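Local coordinates for protein ppBat (Bacteroides thetaiotaomicron VPI-5482, PDB 3CNE) that binds flavins such as riboflavin, FMN and FAD as a homodimer, may store them, and appears to lack proteolytic or chaperone activity, at residues K3-L8 / E23-N28; G62-F67 / I97-E102; P79-Y84 / A114-F119. All coordinates share one frame; numbering follows the deposited sequence.

Interaction 1 of 3, residues K3-L8 / E23-N28; sequences KKVAVL and EAFFEN
Val5 and Val7, two residues apart on the same side of strand 4-9, meet a single residue of helix 15-27, the phenyl ring of Phe25. The two valines touch it differently. The side chains of Val5 and Phe25 cross at about a right angle: Val5 CG1 is 3.9 Å from Phe25 CE2, while Val5 CG2 lies over one face, displaced toward the rim. Val7 works at the edge instead, with CG2 near the ring plane and 4.0 Å from Phe25 CE2. CE2 is therefore shared by both valines. With CG anti to its carbonyl carbon (chi1 -63°) the ring is aimed at the strand, bridging the 9.0 Å between Val5 CA and Phe25 CA. Leu174 of the C-terminal helix and Val71 of the adjacent strand also touch both Val5 and Phe25, so the inner side is thoroughly buried. This is the beta-alpha-beta unit 4-9, 15-27, 31-36, with the helix laid on the central, mainly parallel sheet.

The outer side of the helix is more open: Phe26 and Glu27 are exposed, Phe26 also packing on Ser47 of the second subunit. Where the helix ends, Asn28 ND2 reaches back to Ala24 O at 2.7 Å, and Asn28 N bonds to the same oxygen from the opposite face of its carbonyl plane. Across the contact itself no hydrogen bond forms, so strand and helix are joined here by apolar fit and burial alone.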
ATOM      1  N   LYS A   3      12.003 -14.653  13.737  1.00 38.23           N
ATOM      2  CA  LYS A   3      12.714 -14.011  12.632  1.00 37.05           C
ATOM      3  C   LYS A   3      12.456 -12.503  12.601  1.00 35.54           C
ATOM      4  O   LYS A   3      11.382 -12.033  12.978  1.00 35.60           O
ATOM      5  CB  LYS A   3      12.316 -14.651  11.300  1.00 37.23           C
ATOM      6  CG  LYS A   3      12.354 -16.185  11.287  1.00 39.31           C
ATOM      7  CD  LYS A   3      13.763 -16.729  11.432  1.00 42.97           C
ATOM      8  CE  LYS A   3      13.811 -18.189  10.993  1.00 45.37           C
ATOM      9  NZ  LYS A   3      13.401 -18.321   9.561  1.00 46.02           N
ATOM     10  N   LYS A   4      13.457 -11.745  12.182  1.00 33.50           N
ATOM     11  CA  LYS A   4      13.312 -10.296  12.108  1.00 31.68           C
ATOM     12  C   LYS A   4      13.670  -9.802  10.698  1.00 29.43           C
ATOM     13  O   LYS A   4      14.633 -10.269  10.119  1.00 28.45           O
ATOM     14  CB  LYS A   4      14.169  -9.627  13.173  1.00 32.30           C
ATOM     15  CG  LYS A   4      13.911 -10.187  14.567  1.00 36.50           C
ATOM     16  CD  LYS A   4      14.446  -9.282  15.664  1.00 42.49           C
ATOM     17  CE  LYS A   4      14.323  -9.959  17.036  1.00 45.64           C
ATOM     18  NZ  LYS A   4      14.716  -9.013  18.135  1.00 48.05           N
ATOM     19  N   VAL A   5      12.866  -8.881  10.164  1.00 27.30           N
ATOM     20  CA  VAL A   5      13.028  -8.380   8.794  1.00 25.55           C
ATOM     21  C   VAL A   5      13.437  -6.920   8.847  1.00 25.08           C
ATOM     22  O   VAL A   5      12.793  -6.113   9.528  1.00 24.99           O
ATOM     23  CB  VAL A   5      11.686  -8.476   7.969  1.00 25.52           C
ATOM     24  CG1 VAL A   5      11.906  -8.093   6.530  1.00 24.49           C
ATOM     25  CG2 VAL A   5      11.082  -9.877   8.056  1.00 23.65           C
ATOM     26  N   ALA A   6      14.507  -6.569   8.147  1.00 24.33           N
ATOM     27  CA  ALA A   6      14.793  -5.166   7.925  1.00 22.82           C
ATOM     28  C   ALA A   6      14.170  -4.783   6.599  1.00 22.93           C
ATOM     29  O   ALA A   6      14.510  -5.336   5.545  1.00 21.87           O
ATOM     30  CB  ALA A   6      16.305  -4.893   7.929  1.00 23.12           C
ATOM     31  N   VAL A   7      13.229  -3.838   6.660  1.00 22.30           N
ATOM     32  CA  VAL A   7      12.587  -3.309   5.480  1.00 22.19           C
ATOM     33  C   VAL A   7      13.235  -1.977   5.072  1.00 22.60           C
ATOM     34  O   VAL A   7      13.305  -1.040   5.870  1.00 22.98           O
ATOM     35  CB  VAL A   7      11.075  -3.119   5.725  1.00 22.26           C
ATOM     36  CG1 VAL A   7      10.383  -2.627   4.462  1.00 21.82           C
ATOM     37  CG2 VAL A   7      10.455  -4.457   6.185  1.00 22.24           C
ATOM     38  N   LEU A   8      13.670  -1.891   3.813  1.00 21.88           N
ATOM     39  CA  LEU A   8      14.260  -0.656   3.302  1.00 21.47           C
ATOM     40  C   LEU A   8      13.278   0.058   2.410  1.00 21.86           C
ATOM     41  O   LEU A   8      12.834  -0.506   1.395  1.00 22.21           O
ATOM     42  CB  LEU A   8      15.541  -0.950   2.532  1.00 22.60           C
ATOM     43  CG  LEU A   8      16.600  -1.852   3.172  1.00 21.50           C
ATOM     44  CD1 LEU A   8      17.802  -1.969   2.228  1.00 25.71           C
ATOM     45  CD2 LEU A   8      17.051  -1.330   4.528  1.00 22.76           C
ATOM     46  N   GLU A  23       1.586  -5.316   5.660  1.00 24.38           N
ATOM     47  CA  GLU A  23       0.345  -5.953   6.062  1.00 25.90           C
ATOM     48  C   GLU A  23       0.547  -7.439   6.258  1.00 25.48           C
ATOM     49  O   GLU A  23       0.116  -8.016   7.284  1.00 26.07           O
ATOM     50  CB  GLU A  23      -0.751  -5.729   5.041  1.00 27.06           C
ATOM     51  CG  GLU A  23      -2.053  -6.377   5.470  1.00 31.05           C
ATOM     52  CD  GLU A  23      -3.020  -6.460   4.372  1.00 36.33           C
ATOM     53  OE1 GLU A  23      -2.624  -6.910   3.270  1.00 42.37           O
ATOM     54  OE2 GLU A  23      -4.176  -6.059   4.605  1.00 39.29           O
ATOM     55  N   ALA A  24       1.184  -8.071   5.285  1.00 24.83           N
ATOM     56  CA  ALA A  24       1.441  -9.522   5.399  1.00 25.27           C
ATOM     57  C   ALA A  24       2.245  -9.875   6.668  1.00 25.07           C
ATOM     58  O   ALA A  24       1.865 -10.797   7.393  1.00 25.10           O
ATOM     59  CB  ALA A  24       2.112 -10.075   4.131  1.00 24.88           C
ATOM     60  N   PHE A  25       3.324  -9.136   6.941  1.00 24.55           N
ATOM     61  CA  PHE A  25       4.139  -9.394   8.131  1.00 25.18           C
ATOM     62  C   PHE A  25       3.309  -9.201   9.383  1.00 24.72           C
ATOM     63  O   PHE A  25       3.311 -10.061  10.251  1.00 25.07           O
ATOM     64  CB  PHE A  25       5.385  -8.484   8.224  1.00 24.70           C
ATOM     65  CG  PHE A  25       6.375  -8.653   7.106  1.00 24.36           C
ATOM     66  CD1 PHE A  25       6.546  -9.872   6.462  1.00 26.33           C
ATOM     67  CD2 PHE A  25       7.172  -7.586   6.721  1.00 23.53           C
ATOM     68  CE1 PHE A  25       7.472 -10.014   5.408  1.00 24.88           C
ATOM     69  CE2 PHE A  25       8.120  -7.721   5.685  1.00 23.21           C
ATOM     70  CZ  PHE A  25       8.261  -8.936   5.024  1.00 24.05           C
ATOM     71  N   PHE A  26       2.586  -8.080   9.453  1.00 25.16           N
ATOM     72  CA  PHE A  26       1.815  -7.725  10.637  1.00 24.79           C
ATOM     73  C   PHE A  26       0.727  -8.751  10.933  1.00 25.71           C
ATOM     74  O   PHE A  26       0.539  -9.163  12.084  1.00 25.52           O
ATOM     75  CB  PHE A  26       1.207  -6.314  10.521  1.00 24.92           C
ATOM     76  CG  PHE A  26       0.739  -5.786  11.833  1.00 24.53           C
ATOM     77  CD1 PHE A  26       1.651  -5.307  12.759  1.00 23.71           C
ATOM     78  CD2 PHE A  26      -0.599  -5.828  12.179  1.00 26.76           C
ATOM     79  CE1 PHE A  26       1.232  -4.863  14.014  1.00 26.18           C
ATOM     80  CE2 PHE A  26      -1.027  -5.373  13.443  1.00 28.88           C
ATOM     81  CZ  PHE A  26      -0.099  -4.890  14.350  1.00 26.27           C
ATOM     82  N   GLU A  27       0.023  -9.168   9.888  1.00 26.07           N
ATOM     83  CA  GLU A  27      -1.064 -10.128  10.038  1.00 28.14           C
ATOM     84  C   GLU A  27      -0.547 -11.529  10.314  1.00 26.95           C
ATOM     85  O   GLU A  27      -1.278 -12.346  10.863  1.00 27.05           O
ATOM     86  CB  GLU A  27      -2.030 -10.081   8.836  1.00 28.14           C
ATOM     87  CG  GLU A  27      -2.823  -8.747   8.812  1.00 31.77           C
ATOM     88  CD  GLU A  27      -3.881  -8.633   7.718  1.00 33.50           C
ATOM     89  OE1 GLU A  27      -3.845  -9.433   6.747  1.00 38.99           O
ATOM     90  OE2 GLU A  27      -4.733  -7.699   7.822  1.00 37.93           O
ATOM     91  N   ASN A  28       0.720 -11.800   9.988  1.00 26.00           N
ATOM     92  CA  ASN A  28       1.307 -13.099  10.358  1.00 25.68           C
ATOM     93  C   ASN A  28       2.245 -13.085  11.556  1.00 24.74           C
ATOM     94  O   ASN A  28       2.910 -14.083  11.839  1.00 24.62           O
ATOM     95  CB  ASN A  28       1.965 -13.742   9.158  1.00 25.75           C
ATOM     96  CG  ASN A  28       0.948 -14.128   8.118  1.00 27.77           C
ATOM     97  OD1 ASN A  28       0.274 -15.146   8.256  1.00 30.41           O
ATOM     98  ND2 ASN A  28       0.784 -13.288   7.108  1.00 27.66           N
TER

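Interaction 2 of 3, residues G62-F67 / I97-E102; sequences GHEDEF and IKTFGE
The carbonyl oxygen of Glu64 accepts the backbone N-H of Phe67, with Phe67 N 3.2 Å from Glu64 O, and at the same time sits over one face of the Phe100 ring, 3.7 Å from Phe100 CZ. The aliphatic part of Glu64 presses on the same ring, Glu64 CB lying 3.4 Å from Phe100 CE1 and Glu64 CG equally near. A bend at chi2 (89°) then swings the carboxylate back to Gly62 N, which makes only weak bonds with its two oxygens. Thr99 crosses this acid at about a right angle, its methyl CG2 3.5 Å from Glu64 CD, whereas its hydroxyl is bonded to Glu95 O within its own helix.

In the DJ-1/PfpI fold this joins the short 3-10 turn leading into strand 69-73 to helix 88-102, the helix of the crossover from that strand to 106-110. Asp65 ties the turn to the link that follows this helix, through salt bridges to Lys103 and Lys105.

Phe67 CB meets the Phe100 ring at its edge, 3.8 Å from Phe100 CE2. The Phe67 ring itself heads away from the helix, onto Lys4 and Ala6 of strand 4-9.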
ATOM      1  N   GLY A  62      26.281  -2.045  10.500  1.00 33.91           N
ATOM      2  CA  GLY A  62      26.895  -2.657  11.658  1.00 34.92           C
ATOM      3  C   GLY A  62      25.916  -3.511  12.427  1.00 35.60           C
ATOM      4  O   GLY A  62      26.323  -4.268  13.305  1.00 35.78           O
ATOM      5  N   HIS A  63      24.623  -3.401  12.108  1.00 35.76           N
ATOM      6  CA  HIS A  63      23.601  -4.201  12.800  1.00 35.74           C
ATOM      7  C   HIS A  63      22.892  -5.210  11.890  1.00 35.61           C
ATOM      8  O   HIS A  63      21.820  -5.712  12.234  1.00 34.69           O
ATOM      9  CB  HIS A  63      22.556  -3.297  13.473  1.00 36.57           C
ATOM     10  CG  HIS A  63      23.120  -2.339  14.479  1.00 38.32           C
ATOM     11  ND1 HIS A  63      23.575  -1.081  14.135  1.00 41.83           N
ATOM     12  CD2 HIS A  63      23.266  -2.437  15.822  1.00 39.63           C
ATOM     13  CE1 HIS A  63      23.991  -0.452  15.221  1.00 40.88           C
ATOM     14  NE2 HIS A  63      23.819  -1.254  16.257  1.00 42.04           N
ATOM     15  N   GLU A  64      23.481  -5.508  10.734  1.00 35.52           N
ATOM     16  CA  GLU A  64      22.840  -6.399   9.771  1.00 36.52           C
ATOM     17  C   GLU A  64      22.616  -7.821  10.324  1.00 36.97           C
ATOM     18  O   GLU A  64      21.667  -8.507   9.934  1.00 36.11           O
ATOM     19  CB  GLU A  64      23.632  -6.456   8.459  1.00 36.42           C
ATOM     20  CG  GLU A  64      23.859  -5.106   7.760  1.00 37.88           C
ATOM     21  CD  GLU A  64      25.132  -4.386   8.199  1.00 40.52           C
ATOM     22  OE1 GLU A  64      25.644  -4.682   9.300  1.00 43.27           O
ATOM     23  OE2 GLU A  64      25.622  -3.512   7.442  1.00 43.18           O
ATOM     24  N   ASP A  65      23.500  -8.259  11.222  1.00 37.74           N
ATOM     25  CA  ASP A  65      23.416  -9.615  11.780  1.00 39.02           C
ATOM     26  C   ASP A  65      22.319  -9.698  12.855  1.00 38.77           C
ATOM     27  O   ASP A  65      22.079 -10.745  13.438  1.00 39.63           O
ATOM     28  CB  ASP A  65      24.786 -10.059  12.316  1.00 39.60           C
ATOM     29  CG  ASP A  65      25.163 -11.470  11.885  1.00 42.85           C
ATOM     30  OD1 ASP A  65      24.270 -12.287  11.510  1.00 45.19           O
ATOM     31  OD2 ASP A  65      26.376 -11.783  11.943  1.00 46.09           O
ATOM     32  N   GLU A  66      21.629  -8.584  13.081  1.00 38.22           N
ATOM     33  CA  GLU A  66      20.509  -8.513  14.010  1.00 37.59           C
ATOM     34  C   GLU A  66      19.211  -8.916  13.314  1.00 35.69           C
ATOM     35  O   GLU A  66      18.163  -9.028  13.945  1.00 35.93           O
ATOM     36  CB  GLU A  66      20.357  -7.072  14.457  1.00 38.57           C
ATOM     37  CG  GLU A  66      20.380  -6.852  15.943  1.00 42.84           C
ATOM     38  CD  GLU A  66      20.922  -5.479  16.268  1.00 47.43           C
ATOM     39  OE1 GLU A  66      22.176  -5.341  16.310  1.00 50.54           O
ATOM     40  OE2 GLU A  66      20.103  -4.544  16.468  1.00 49.07           O
ATOM     41  N   PHE A  67      19.283  -9.109  12.003  1.00 33.64           N
ATOM     42  CA  PHE A  67      18.099  -9.384  11.206  1.00 30.94           C
ATOM     43  C   PHE A  67      18.293 -10.685  10.439  1.00 29.94           C
ATOM     44  O   PHE A  67      19.421 -11.145  10.275  1.00 29.59           O
ATOM     45  CB  PHE A  67      17.820  -8.214  10.272  1.00 30.46           C
ATOM     46  CG  PHE A  67      17.389  -6.960  10.988  1.00 29.18           C
ATOM     47  CD1 PHE A  67      16.045  -6.702  11.220  1.00 28.06           C
ATOM     48  CD2 PHE A  67      18.333  -6.034  11.433  1.00 27.65           C
ATOM     49  CE1 PHE A  67      15.642  -5.530  11.881  1.00 28.82           C
ATOM     50  CE2 PHE A  67      17.936  -4.863  12.093  1.00 28.99           C
ATOM     51  CZ  PHE A  67      16.590  -4.612  12.313  1.00 27.60           C
ATOM     52  N   ILE A  97      23.208  -3.895   1.605  1.00 24.68           N
ATOM     53  CA  ILE A  97      22.718  -5.007   0.770  1.00 24.80           C
ATOM     54  C   ILE A  97      23.819  -6.058   0.606  1.00 25.32           C
ATOM     55  O   ILE A  97      23.558  -7.271   0.677  1.00 25.00           O
ATOM     56  CB  ILE A  97      22.245  -4.531  -0.585  1.00 24.24           C
ATOM     57  CG1 ILE A  97      20.902  -3.785  -0.448  1.00 23.99           C
ATOM     58  CG2 ILE A  97      22.125  -5.682  -1.562  1.00 23.45           C
ATOM     59  CD1 ILE A  97      20.547  -3.047  -1.724  1.00 23.75           C
ATOM     60  N   LYS A  98      25.041  -5.580   0.376  1.00 25.95           N
ATOM     61  CA  LYS A  98      26.199  -6.487   0.266  1.00 27.03           C
ATOM     62  C   LYS A  98      26.356  -7.307   1.535  1.00 26.33           C
ATOM     63  O   LYS A  98      26.501  -8.518   1.466  1.00 27.46           O
ATOM     64  CB  LYS A  98      27.485  -5.723  -0.058  1.00 26.87           C
ATOM     65  CG  LYS A  98      28.623  -6.626  -0.591  1.00 28.23           C
ATOM     66  CD  LYS A  98      29.922  -5.818  -0.754  1.00 29.50           C
ATOM     67  CE  LYS A  98      31.135  -6.719  -1.133  1.00 32.80           C
ATOM     68  NZ  LYS A  98      31.534  -6.567  -2.563  1.00 36.78           N
ATOM     69  N   THR A  99      26.325  -6.647   2.687  1.00 26.18           N
ATOM     70  CA  THR A  99      26.516  -7.313   3.960  1.00 26.76           C
ATOM     71  C   THR A  99      25.440  -8.369   4.238  1.00 27.02           C
ATOM     72  O   THR A  99      25.766  -9.497   4.568  1.00 25.87           O
ATOM     73  CB  THR A  99      26.575  -6.305   5.088  1.00 26.71           C
ATOM     74  OG1 THR A  99      27.659  -5.407   4.840  1.00 26.40           O
ATOM     75  CG2 THR A  99      26.769  -6.989   6.427  1.00 26.68           C
ATOM     76  N   PHE A 100      24.165  -8.009   4.082  1.00 27.29           N
ATOM     77  CA  PHE A 100      23.089  -8.992   4.206  1.00 27.30           C
ATOM     78  C   PHE A 100      23.297 -10.222   3.305  1.00 28.24           C
ATOM     79  O   PHE A 100      23.114 -11.344   3.748  1.00 28.10           O
ATOM     80  CB  PHE A 100      21.737  -8.335   3.897  1.00 27.88           C
ATOM     81  CG  PHE A 100      21.042  -7.761   5.110  1.00 27.43           C
ATOM     82  CD1 PHE A 100      21.426  -6.535   5.638  1.00 28.06           C
ATOM     83  CD2 PHE A 100      19.996  -8.460   5.725  1.00 26.88           C
ATOM     84  CE1 PHE A 100      20.760  -5.995   6.758  1.00 28.31           C
ATOM     85  CE2 PHE A 100      19.319  -7.924   6.825  1.00 25.34           C
ATOM     86  CZ  PHE A 100      19.707  -6.710   7.353  1.00 26.00           C
ATOM     87  N   GLY A 101      23.662  -9.994   2.040  1.00 29.02           N
ATOM     88  CA  GLY A 101      23.819 -11.062   1.060  1.00 29.69           C
ATOM     89  C   GLY A 101      25.015 -11.943   1.402  1.00 30.63           C
ATOM     90  O   GLY A 101      24.900 -13.173   1.418  1.00 30.21           O
ATOM     91  N   GLU A 102      26.144 -11.298   1.705  1.00 31.20           N
ATOM     92  CA  GLU A 102      27.354 -11.974   2.217  1.00 32.52           C
ATOM     93  C   GLU A 102      27.086 -12.828   3.466  1.00 32.10           C
ATOM     94  O   GLU A 102      27.724 -13.876   3.661  1.00 31.41           O
ATOM     95  CB  GLU A 102      28.448 -10.947   2.540  1.00 31.99           C
ATOM     96  CG  GLU A 102      29.162 -10.428   1.318  1.00 34.29           C
ATOM     97  CD  GLU A 102      30.216  -9.358   1.632  1.00 35.92           C
ATOM     98  OE1 GLU A 102      30.305  -8.872   2.800  1.00 39.23           O
ATOM     99  OE2 GLU A 102      30.964  -9.000   0.689  1.00 40.31           O
TER

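Interaction 3 of 3, residues P79-Y84 / A114-F119; sequences PVFQQY and AMMFDF
Met116, a selenomethionine in this crystal, makes a Met-aromatic contact with Phe81. Its SE stands 4.0 Å from the centroid of the Phe81 ring, only 12° off the normal, and its methyl lies over the same face in a CH-pi contact, with Met116 CE 3.5 Å from Phe81 CE1. The chain bends at both chi2 and chi3, which turns selenium and methyl together onto the ring. Phe119, one helical turn on, slides past Phe81 in the opposite direction, Phe119 CD2 being 4.1 Å from Phe81 CE2. Nearer the solvent, Gln82 crosses Phe119 at about a right angle, its amide 77° from the ring plane and Gln82 NE2 3.4 Å from Phe119 CZ. With an alanine in place of Phe81, the selenium and methyl of Met116 would probably lose the ring face they rest on, and a gap would open beside Phe119.

Behind this first shell, Leu93 and Met94 of helix 88-102 and Phe72 of strand 69-73 pack on Met116, while Asn90 touches Phe81. The contact thus pins the loop after strand 69-73 to helix 113-119, which follows a turn that resembles the nucleophile elbow of this family and carries the zinc ligand Cys111. Within the helix, Met115 O lies 3.3 Å above the plane of the Phe119 ring, displaced toward its rim.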
ATOM      1  N   PRO A  79      15.162   4.693 -10.053  1.00 23.61           N
ATOM      2  CA  PRO A  79      15.716   5.147 -11.348  1.00 24.47           C
ATOM      3  C   PRO A  79      16.580   6.433 -11.311  1.00 25.05           C
ATOM      4  O   PRO A  79      17.205   6.781 -12.322  1.00 26.39           O
ATOM      5  CB  PRO A  79      14.468   5.329 -12.206  1.00 23.93           C
ATOM      6  CG  PRO A  79      13.427   4.439 -11.547  1.00 24.34           C
ATOM      7  CD  PRO A  79      13.689   4.677 -10.085  1.00 23.25           C
ATOM      8  N   VAL A  80      16.662   7.118 -10.167  1.00 25.56           N
ATOM      9  CA  VAL A  80      17.653   8.206 -10.036  1.00 26.34           C
ATOM     10  C   VAL A  80      18.823   7.836  -9.143  1.00 27.12           C
ATOM     11  O   VAL A  80      19.727   8.637  -8.950  1.00 27.18           O
ATOM     12  CB  VAL A  80      17.047   9.580  -9.568  1.00 26.43           C
ATOM     13  CG1 VAL A  80      16.152  10.135 -10.639  1.00 26.30           C
ATOM     14  CG2 VAL A  80      16.318   9.481  -8.218  1.00 24.92           C
ATOM     15  N   PHE A  81      18.798   6.615  -8.604  1.00 27.72           N
ATOM     16  CA  PHE A  81      19.835   6.138  -7.704  1.00 28.89           C
ATOM     17  C   PHE A  81      21.234   6.388  -8.283  1.00 30.14           C
ATOM     18  O   PHE A  81      22.131   6.843  -7.567  1.00 29.87           O
ATOM     19  CB  PHE A  81      19.625   4.649  -7.405  1.00 28.62           C
ATOM     20  CG  PHE A  81      20.744   4.020  -6.622  1.00 28.82           C
ATOM     21  CD1 PHE A  81      20.785   4.120  -5.234  1.00 28.16           C
ATOM     22  CD2 PHE A  81      21.748   3.307  -7.270  1.00 29.68           C
ATOM     23  CE1 PHE A  81      21.825   3.521  -4.517  1.00 29.09           C
ATOM     24  CE2 PHE A  81      22.795   2.730  -6.557  1.00 28.32           C
ATOM     25  CZ  PHE A  81      22.822   2.847  -5.173  1.00 26.78           C
ATOM     26  N   GLN A  82      21.390   6.108  -9.584  1.00 31.60           N
ATOM     27  CA  GLN A  82      22.694   6.169 -10.264  1.00 34.23           C
ATOM     28  C   GLN A  82      23.258   7.574 -10.372  1.00 33.55           C
ATOM     29  O   GLN A  82      24.469   7.744 -10.220  1.00 33.98           O
ATOM     30  CB  GLN A  82      22.675   5.467 -11.628  1.00 33.73           C
ATOM     31  CG  GLN A  82      22.869   3.936 -11.509  1.00 38.25           C
ATOM     32  CD  GLN A  82      23.326   3.236 -12.818  1.00 38.66           C
ATOM     33  OE1 GLN A  82      24.201   3.736 -13.552  1.00 45.73           O
ATOM     34  NE2 GLN A  82      22.739   2.067 -13.096  1.00 43.70           N
ATOM     35  N   GLN A  83      22.384   8.565 -10.612  1.00 32.89           N
ATOM     36  CA  GLN A  83      22.742   9.993 -10.603  1.00 32.91           C
ATOM     37  C   GLN A  83      23.243  10.498  -9.264  1.00 32.16           C
ATOM     38  O   GLN A  83      23.927  11.529  -9.207  1.00 31.89           O
ATOM     39  CB  GLN A  83      21.523  10.881 -10.875  1.00 33.05           C
ATOM     40  CG  GLN A  83      20.808  10.690 -12.152  1.00 37.03           C
ATOM     41  CD  GLN A  83      19.604  11.608 -12.239  1.00 42.33           C
ATOM     42  OE1 GLN A  83      19.541  12.658 -11.569  1.00 43.52           O
ATOM     43  NE2 GLN A  83      18.639  11.221 -13.057  1.00 43.41           N
ATOM     44  N   TYR A  84      22.821   9.845  -8.188  1.00 31.20           N
ATOM     45  CA  TYR A  84      22.997  10.411  -6.853  1.00 30.30           C
ATOM     46  C   TYR A  84      24.026   9.722  -5.987  1.00 30.61           C
ATOM     47  O   TYR A  84      23.710   9.220  -4.910  1.00 29.68           O
ATOM     48  CB  TYR A  84      21.653  10.482  -6.134  1.00 30.62           C
ATOM     49  CG  TYR A  84      20.732  11.556  -6.652  1.00 27.89           C
ATOM     50  CD1 TYR A  84      21.213  12.841  -6.937  1.00 29.74           C
ATOM     51  CD2 TYR A  84      19.376  11.303  -6.844  1.00 28.24           C
ATOM     52  CE1 TYR A  84      20.360  13.846  -7.401  1.00 29.61           C
ATOM     53  CE2 TYR A  84      18.504  12.312  -7.304  1.00 25.00           C
ATOM     54  CZ  TYR A  84      19.011  13.568  -7.596  1.00 29.36           C
ATOM     55  OH  TYR A  84      18.152  14.565  -8.043  1.00 29.92           O
ATOM     56  N   ALA A 114      15.831  -6.344  -7.631  1.00 28.04           N
ATOM     57  CA  ALA A 114      16.822  -7.331  -8.081  1.00 28.69           C
ATOM     58  C   ALA A 114      18.055  -6.630  -8.672  1.00 29.73           C
ATOM     59  O   ALA A 114      19.184  -7.153  -8.597  1.00 29.14           O
ATOM     60  CB  ALA A 114      16.217  -8.257  -9.115  1.00 28.30           C
HETATM   61  N   MSE A 115      17.836  -5.449  -9.252  1.00 30.44           N
HETATM   62  CA  MSE A 115      18.941  -4.685  -9.833  1.00 33.77           C
HETATM   63  C   MSE A 115      19.816  -4.096  -8.735  1.00 31.34           C
HETATM   64  O   MSE A 115      21.042  -4.138  -8.821  1.00 30.62           O
HETATM   65  CB  MSE A 115      18.420  -3.598 -10.751  1.00 33.28           C
HETATM   66  CG  MSE A 115      19.515  -2.855 -11.509  1.00 36.66           C
HETATM   67 SE   MSE A 115      18.794  -1.249 -12.358  1.00 44.68          SE
HETATM   68  CE  MSE A 115      18.337  -0.108 -10.816  1.00 39.02           C
HETATM   69  N   MSE A 116      19.176  -3.572  -7.690  1.00 30.87           N
HETATM   70  CA  MSE A 116      19.914  -3.070  -6.526  1.00 30.08           C
HETATM   71  C   MSE A 116      20.785  -4.197  -5.938  1.00 28.75           C
HETATM   72  O   MSE A 116      21.947  -3.985  -5.583  1.00 27.21           O
HETATM   73  CB  MSE A 116      18.950  -2.492  -5.488  1.00 30.61           C
HETATM   74  CG  MSE A 116      18.163  -1.283  -6.012  1.00 34.09           C
HETATM   75 SE   MSE A 116      19.373   0.242  -6.345  1.00 45.08          SE
HETATM   76  CE  MSE A 116      19.679   0.710  -4.529  1.00 40.77           C
ATOM     77  N   PHE A 117      20.201  -5.390  -5.832  1.00 27.91           N
ATOM     78  CA  PHE A 117      20.930  -6.573  -5.401  1.00 27.64           C
ATOM     79  C   PHE A 117      22.097  -6.864  -6.352  1.00 27.53           C
ATOM     80  O   PHE A 117      23.225  -7.047  -5.894  1.00 28.10           O
ATOM     81  CB  PHE A 117      19.990  -7.801  -5.285  1.00 27.10           C
ATOM     82  CG  PHE A 117      18.913  -7.679  -4.217  1.00 25.42           C
ATOM     83  CD1 PHE A 117      19.032  -6.777  -3.163  1.00 25.06           C
ATOM     84  CD2 PHE A 117      17.790  -8.515  -4.255  1.00 25.97           C
ATOM     85  CE1 PHE A 117      18.023  -6.699  -2.151  1.00 26.22           C
ATOM     86  CE2 PHE A 117      16.791  -8.446  -3.262  1.00 26.26           C
ATOM     87  CZ  PHE A 117      16.909  -7.526  -2.215  1.00 24.65           C
ATOM     88  N   ASP A 118      21.823  -6.875  -7.662  1.00 27.70           N
ATOM     89  CA  ASP A 118      22.821  -7.195  -8.672  1.00 28.43           C
ATOM     90  C   ASP A 118      24.047  -6.305  -8.571  1.00 28.66           C
ATOM     91  O   ASP A 118      25.176  -6.797  -8.663  1.00 27.50           O
ATOM     92  CB  ASP A 118      22.239  -7.119 -10.095  1.00 29.26           C
ATOM     93  CG  ASP A 118      23.323  -7.318 -11.202  1.00 32.62           C
ATOM     94  OD1 ASP A 118      24.512  -7.023 -10.976  1.00 39.21           O
ATOM     95  OD2 ASP A 118      23.016  -7.753 -12.320  1.00 34.51           O
ATOM     96  N   PHE A 119      23.816  -5.006  -8.364  1.00 28.53           N
ATOM     97  CA  PHE A 119      24.886  -4.011  -8.277  1.00 28.87           C
ATOM     98  C   PHE A 119      25.947  -4.415  -7.268  1.00 28.59           C
ATOM     99  O   PHE A 119      27.126  -4.081  -7.425  1.00 29.05           O
ATOM    100  CB  PHE A 119      24.322  -2.628  -7.888  1.00 29.58           C
ATOM    101  CG  PHE A 119      23.573  -1.918  -8.993  1.00 29.02           C
ATOM    102  CD1 PHE A 119      23.624  -2.361 -10.301  1.00 31.40           C
ATOM    103  CD2 PHE A 119      22.866  -0.748  -8.712  1.00 30.93           C
ATOM    104  CE1 PHE A 119      22.952  -1.682 -11.313  1.00 32.61           C
ATOM    105  CE2 PHE A 119      22.192  -0.061  -9.699  1.00 31.04           C
ATOM    106  CZ  PHE A 119      22.236  -0.519 -11.008  1.00 31.86           C
TER

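Overall arrangement
Interactions 1 and 2 meet on strand 4-9: Phe67 CD1 packs 3.4 Å from Ala6 N, and Phe100 CZ lies 3.9 Å from Ala6 CB. Ala6 points away from helix 15-27, so the sheet separates the helix of interaction 1 from the elements of interaction 2. Interaction 2 in turn touches interaction 3 where Ile97 CG2 comes within 3.7 Å of Phe117 CD1; the segments of these two alternate along the chain. Interactions 1 and 3 lie on opposite sides of the chain's centre, their centres 23 Å apart. Nearest the zinc ion held by Cys74 and Cys111 is interaction 3, the side chain of Met116 being about 8 Å from the zinc ion; the side chain of Val7 is about 14 Å from the zinc ion.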